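Local coordinates for histone-lysine N-methyltransferase family member SUVH9 (Arabidopsis thaliana, PDB 4NJ5), which plays a role in gene silencing, may bind methylated DNA and recruit RNA polymerase V to chromatin, and lacks methyltransferase activity, at residues 153-158 against 212-217; 166-171 against 197-202. One frame throughout, in Å; residues are numbered along the deposited sequence.

Contact 1: 153-158 against 212-217; sequences EHQRLE and GVFKYR
With CG anti to the carbonyl carbon and beside the backbone N (chi1 -71°), Gln155 runs extended from CG onward and lies obliquely across Val213, its CD 3.7 Å from Val213 CB. OE1 there accepts the backbone N-H of Phe214, OE1 to N 2.9 Å; the donor stands 49° out of the amide's carbonyl plane. The other amide atom, NE2, turns elsewhere and donates to Gly141 O. Gln155 also binds through its backbone: its N reaches Gly212 O at 2.6 Å, and an angle of 172° at the hydrogen marks a nearly straight bond. His154 CG likewise lies beside its backbone N, and the ring, turned by chi2, offers ND1 to the same glycine: ND1 accepts the N-H of Gly212, ND1 to N 3.0 Å, with the donor tilted slightly from the ring plane. An alanine at Gln155 would probably leave Phe214 N and Gly141 O without their amide mate and open a gap beside Val213.

The Phe214 ring carries the apolar half. Leu157 is the centre of an inverse gamma turn; its CD1 lies over the ring centre in a CH-pi contact, 4.1 Å from the centroid, while Leu157 CB is 3.7 Å from Phe214 CZ.

The loop thus binds the start of strand 212-217 by three polar links and one aromatic face. Since ND1 is the acceptor, His154 would probably be neutral, with its proton on NE2.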
# COMPACT_ATOMS: atom_id res chain seq x y z
N GLU A 153 -0.70 -39.26 -3.35
CA GLU A 153 0.17 -40.26 -3.95
C GLU A 153 1.63 -39.88 -3.75
O GLU A 153 1.92 -38.75 -3.34
CB GLU A 153 -0.14 -40.44 -5.44
CG GLU A 153 0.06 -39.19 -6.27
CD GLU A 153 -0.37 -39.37 -7.72
OE1 GLU A 153 0.20 -40.24 -8.41
OE2 GLU A 153 -1.28 -38.64 -8.17
N HIS A 154 2.54 -40.81 -4.02
CA HIS A 154 3.97 -40.56 -3.88
C HIS A 154 4.42 -39.43 -4.80
O HIS A 154 4.02 -39.37 -5.96
CB HIS A 154 4.78 -41.82 -4.19
CG HIS A 154 4.37 -43.01 -3.40
ND1 HIS A 154 4.26 -43.00 -2.02
CD2 HIS A 154 4.05 -44.27 -3.78
CE1 HIS A 154 3.89 -44.19 -1.60
NE2 HIS A 154 3.75 -44.99 -2.65
N GLN A 155 5.25 -38.53 -4.28
CA GLN A 155 5.81 -37.48 -5.11
C GLN A 155 6.82 -38.09 -6.07
O GLN A 155 7.36 -39.17 -5.83
CB GLN A 155 6.45 -36.39 -4.25
CG GLN A 155 5.43 -35.54 -3.51
CD GLN A 155 6.03 -34.29 -2.89
OE1 GLN A 155 7.24 -34.07 -2.95
NE2 GLN A 155 5.17 -33.46 -2.30
N ARG A 156 7.07 -37.40 -7.18
CA ARG A 156 8.08 -37.86 -8.12
C ARG A 156 9.11 -36.77 -8.36
O ARG A 156 8.79 -35.59 -8.33
CB ARG A 156 7.44 -38.33 -9.42
CG ARG A 156 6.68 -39.64 -9.25
CD ARG A 156 5.83 -40.01 -10.45
NE ARG A 156 5.10 -41.25 -10.23
CZ ARG A 156 5.54 -42.46 -10.56
NH1 ARG A 156 6.72 -42.60 -11.15
NH2 ARG A 156 4.81 -43.53 -10.31
N LEU A 157 10.36 -37.19 -8.57
CA LEU A 157 11.44 -36.24 -8.80
C LEU A 157 11.39 -35.75 -10.24
O LEU A 157 12.25 -36.07 -11.06
CB LEU A 157 12.79 -36.88 -8.48
CG LEU A 157 13.97 -35.93 -8.33
CD1 LEU A 157 13.69 -34.90 -7.25
CD2 LEU A 157 15.25 -36.71 -8.02
N GLU A 158 10.36 -34.97 -10.54
CA GLU A 158 10.15 -34.42 -11.88
C GLU A 158 9.63 -33.00 -11.73
O GLU A 158 9.23 -32.59 -10.64
CB GLU A 158 9.12 -35.25 -12.65
CG GLU A 158 9.36 -36.76 -12.64
CD GLU A 158 8.25 -37.53 -13.32
OE1 GLU A 158 7.06 -37.27 -13.01
OE2 GLU A 158 8.55 -38.39 -14.18
N GLY A 212 5.53 -40.90 -0.35
CA GLY A 212 6.86 -40.33 -0.48
C GLY A 212 6.79 -38.89 -0.92
O GLY A 212 6.04 -38.54 -1.83
N VAL A 213 7.55 -38.03 -0.25
CA VAL A 213 7.67 -36.63 -0.63
C VAL A 213 9.14 -36.24 -0.67
O VAL A 213 10.00 -36.95 -0.14
CB VAL A 213 6.94 -35.70 0.37
CG1 VAL A 213 5.48 -36.14 0.55
CG2 VAL A 213 7.67 -35.69 1.71
N PHE A 214 9.44 -35.11 -1.30
CA PHE A 214 10.80 -34.60 -1.32
C PHE A 214 10.92 -33.33 -0.47
O PHE A 214 10.04 -32.47 -0.49
CB PHE A 214 11.28 -34.35 -2.75
CG PHE A 214 11.34 -35.60 -3.60
CD1 PHE A 214 10.27 -35.95 -4.41
CD2 PHE A 214 12.45 -36.42 -3.57
CE1 PHE A 214 10.32 -37.09 -5.19
CE2 PHE A 214 12.51 -37.57 -4.35
CZ PHE A 214 11.44 -37.90 -5.16
N LYS A 215 12.01 -33.22 0.28
CA LYS A 215 12.25 -32.06 1.13
C LYS A 215 13.56 -31.36 0.80
O LYS A 215 14.56 -32.00 0.46
CB LYS A 215 12.21 -32.47 2.61
CG LYS A 215 10.81 -32.45 3.21
CD LYS A 215 10.78 -33.10 4.59
CE LYS A 215 9.50 -32.75 5.32
NZ LYS A 215 8.35 -32.70 4.37
N TYR A 216 13.55 -30.04 0.90
CA TYR A 216 14.70 -29.23 0.54
C TYR A 216 14.95 -28.19 1.62
O TYR A 216 14.03 -27.53 2.08
CB TYR A 216 14.47 -28.54 -0.81
CG TYR A 216 13.97 -29.46 -1.90
CD1 TYR A 216 14.85 -30.11 -2.75
CD2 TYR A 216 12.61 -29.69 -2.07
CE1 TYR A 216 14.39 -30.95 -3.75
CE2 TYR A 216 12.14 -30.53 -3.06
CZ TYR A 216 13.03 -31.15 -3.90
OH TYR A 216 12.57 -31.99 -4.88
N ARG A 217 16.21 -28.06 2.03
CA ARG A 217 16.57 -27.08 3.04
C ARG A 217 17.08 -25.81 2.39
O ARG A 217 18.08 -25.82 1.67
CB ARG A 217 17.62 -27.66 3.99
CG ARG A 217 18.31 -26.61 4.84
CD ARG A 217 19.33 -27.25 5.76
NE ARG A 217 18.85 -27.31 7.13
CZ ARG A 217 19.18 -26.44 8.07
NH1 ARG A 217 20.00 -25.44 7.79
NH2 ARG A 217 18.69 -26.57 9.30

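Contact 2: 166-171 against 197-202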
# COMPACT_ATOMS: atom_id res chain seq x y z
N ARG A 166 18.06 -29.57 -8.96
CA ARG A 166 19.04 -29.00 -9.86
C ARG A 166 19.54 -27.64 -9.37
O ARG A 166 20.73 -27.33 -9.50
CB ARG A 166 18.45 -28.87 -11.27
CG ARG A 166 19.04 -29.85 -12.26
CD ARG A 166 18.94 -31.29 -11.77
NE ARG A 166 19.98 -32.12 -12.35
CZ ARG A 166 21.12 -32.43 -11.74
NH1 ARG A 166 21.36 -31.99 -10.51
NH2 ARG A 166 22.02 -33.18 -12.36
N SER A 167 18.64 -26.84 -8.81
CA SER A 167 19.03 -25.54 -8.27
C SER A 167 19.96 -25.71 -7.07
O SER A 167 20.86 -24.91 -6.87
CB SER A 167 17.81 -24.69 -7.92
OG SER A 167 17.30 -24.05 -9.07
N MET A 168 19.73 -26.76 -6.28
CA MET A 168 20.68 -27.09 -5.22
C MET A 168 22.02 -27.42 -5.83
O MET A 168 23.06 -26.92 -5.39
CB MET A 168 20.22 -28.29 -4.40
CG MET A 168 21.28 -28.77 -3.41
SD MET A 168 20.85 -30.24 -2.48
CE MET A 168 20.76 -31.45 -3.80
N TYR A 169 21.99 -28.26 -6.86
CA TYR A 169 23.21 -28.72 -7.51
C TYR A 169 24.02 -27.58 -8.11
O TYR A 169 25.23 -27.53 -7.95
CB TYR A 169 22.87 -29.76 -8.58
CG TYR A 169 24.05 -30.25 -9.39
CD1 TYR A 169 24.79 -31.35 -8.97
CD2 TYR A 169 24.42 -29.63 -10.57
CE1 TYR A 169 25.87 -31.81 -9.70
CE2 TYR A 169 25.49 -30.08 -11.31
CZ TYR A 169 26.21 -31.17 -10.87
OH TYR A 169 27.28 -31.62 -11.61
N TYR A 170 23.34 -26.67 -8.81
CA TYR A 170 24.04 -25.59 -9.51
C TYR A 170 24.18 -24.32 -8.68
O TYR A 170 24.64 -23.29 -9.17
CB TYR A 170 23.36 -25.29 -10.85
CG TYR A 170 23.43 -26.42 -11.85
CD1 TYR A 170 24.59 -26.67 -12.57
CD2 TYR A 170 22.34 -27.25 -12.07
CE1 TYR A 170 24.66 -27.71 -13.48
CE2 TYR A 170 22.39 -28.29 -12.98
CZ TYR A 170 23.56 -28.52 -13.68
OH TYR A 170 23.61 -29.55 -14.59
N GLY A 171 23.79 -24.40 -7.41
CA GLY A 171 23.90 -23.28 -6.49
C GLY A 171 23.07 -22.07 -6.90
O GLY A 171 23.50 -20.93 -6.73
N PHE A 197 17.53 -17.10 -1.36
CA PHE A 197 17.93 -18.23 -0.54
C PHE A 197 18.64 -19.22 -1.44
O PHE A 197 18.46 -19.21 -2.65
CB PHE A 197 16.69 -18.91 0.06
CG PHE A 197 16.06 -18.17 1.21
CD1 PHE A 197 15.47 -16.93 1.03
CD2 PHE A 197 16.04 -18.74 2.48
CE1 PHE A 197 14.87 -16.27 2.09
CE2 PHE A 197 15.46 -18.08 3.54
CZ PHE A 197 14.87 -16.84 3.35
N ARG A 198 19.47 -20.09 -0.86
CA ARG A 198 20.07 -21.17 -1.62
C ARG A 198 19.66 -22.51 -1.05
O ARG A 198 19.51 -22.66 0.17
CB ARG A 198 21.59 -21.05 -1.68
CG ARG A 198 22.09 -20.25 -2.87
CD ARG A 198 23.58 -20.43 -3.10
NE ARG A 198 24.07 -19.51 -4.12
CZ ARG A 198 24.57 -18.31 -3.86
NH1 ARG A 198 24.66 -17.88 -2.61
NH2 ARG A 198 24.99 -17.53 -4.85
N ILE A 199 19.45 -23.49 -1.92
CA ILE A 199 19.10 -24.83 -1.49
C ILE A 199 20.40 -25.57 -1.18
O ILE A 199 21.22 -25.77 -2.07
CB ILE A 199 18.32 -25.59 -2.58
CG1 ILE A 199 17.19 -24.72 -3.13
CG2 ILE A 199 17.76 -26.89 -2.02
CD1 ILE A 199 16.54 -25.28 -4.38
N VAL A 200 20.58 -25.96 0.07
CA VAL A 200 21.86 -26.52 0.50
C VAL A 200 21.77 -28.00 0.85
O VAL A 200 22.79 -28.63 1.14
CB VAL A 200 22.43 -25.77 1.71
CG1 VAL A 200 22.54 -24.28 1.40
CG2 VAL A 200 21.55 -26.00 2.93
N ASP A 201 20.56 -28.54 0.81
CA ASP A 201 20.35 -29.96 1.09
C ASP A 201 18.99 -30.43 0.58
O ASP A 201 18.05 -29.65 0.48
CB ASP A 201 20.49 -30.24 2.59
CG ASP A 201 20.73 -31.71 2.87
OD1 ASP A 201 21.04 -32.45 1.92
OD2 ASP A 201 20.62 -32.12 4.05
N SER A 202 18.91 -31.72 0.25
CA SER A 202 17.65 -32.30 -0.21
C SER A 202 17.58 -33.77 0.18
O SER A 202 18.61 -34.44 0.27
CB SER A 202 17.53 -32.19 -1.73
OG SER A 202 18.36 -33.13 -2.37
O HOH W 1 20.38 -23.12 -4.87
O HOH W 2 23.71 -25.01 -3.23
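Met168 reaches from the last turn of helix 159-169 across strand 197-202. Its course is traced by successive contacts: CG sits 3.3 Å from Ile199 O and SD 3.6 Å from Asp201 C. A bend at chi3 (65°) then turns CE to Ser202, where CE lies 3.3 Å from OG. The CB of Ile199 points toward the helix; its CG2 meets Met168 CB at 3.7 Å and its CD1 packs on Ser167 CB.

At the helix end, Arg198 extends from CG to NE and donates NE to Gly171 O, N to O 3.0 Å. The oxygen lies within 3° of the guanidinium plane, whereas the donor stands 46° above the carbonyl plane of Gly171.

Two waters form the next shell. One donates to Ser167 O, at 2.7 Å from it, and accepts Ile199 N; the other donates to both Met168 O and Ile199 O. Both backbone polar atoms of Ile199 are therefore satisfied through water, while the backbones of Arg198 and Val200 bond to Glu219 and Arg217 of strand 212-220.

A Schellman motif positions the water-binding carbonyls of Ser167 and Met168: Gly171, with positive phi, is its C-prime residue, Ile172 N returns to Ser167 O, and Gly171 N bonds weakly to Met168 O. Ser167 OG is held by Ala118 O.

The methionine thus packs apolar atoms against strand backbone and the Ser202 hydroxyl, with aliphatic contact to Ile199 and water bridging the backbones; at the helix terminus the cationic Arg198 would probably be favoured by the negative end of the helix dipole.

The two contacts lie with centres about 15 Å apart, both within the SRA domain and away from the zinc sites. Along the chain the order is 153-158, 166-171, 197-202, 212-217, so contact 2 is nested inside the loop that contact 1 closes. Helix 159-169 follows the loop of contact 1 directly and ends in contact 2. Strands 190-206 and 212-220 are consecutive, antiparallel neighbours in one mixed sheet, and they join the contacts: Arg217 N lies 2.9 Å from Asp201 O, a probable hydrogen bond, and Tyr216 packs on Ser202. Loop and helix are thereby tied to adjacent strands of the domain, a module that in this family recognises methylated DNA, and probably brace its sheet.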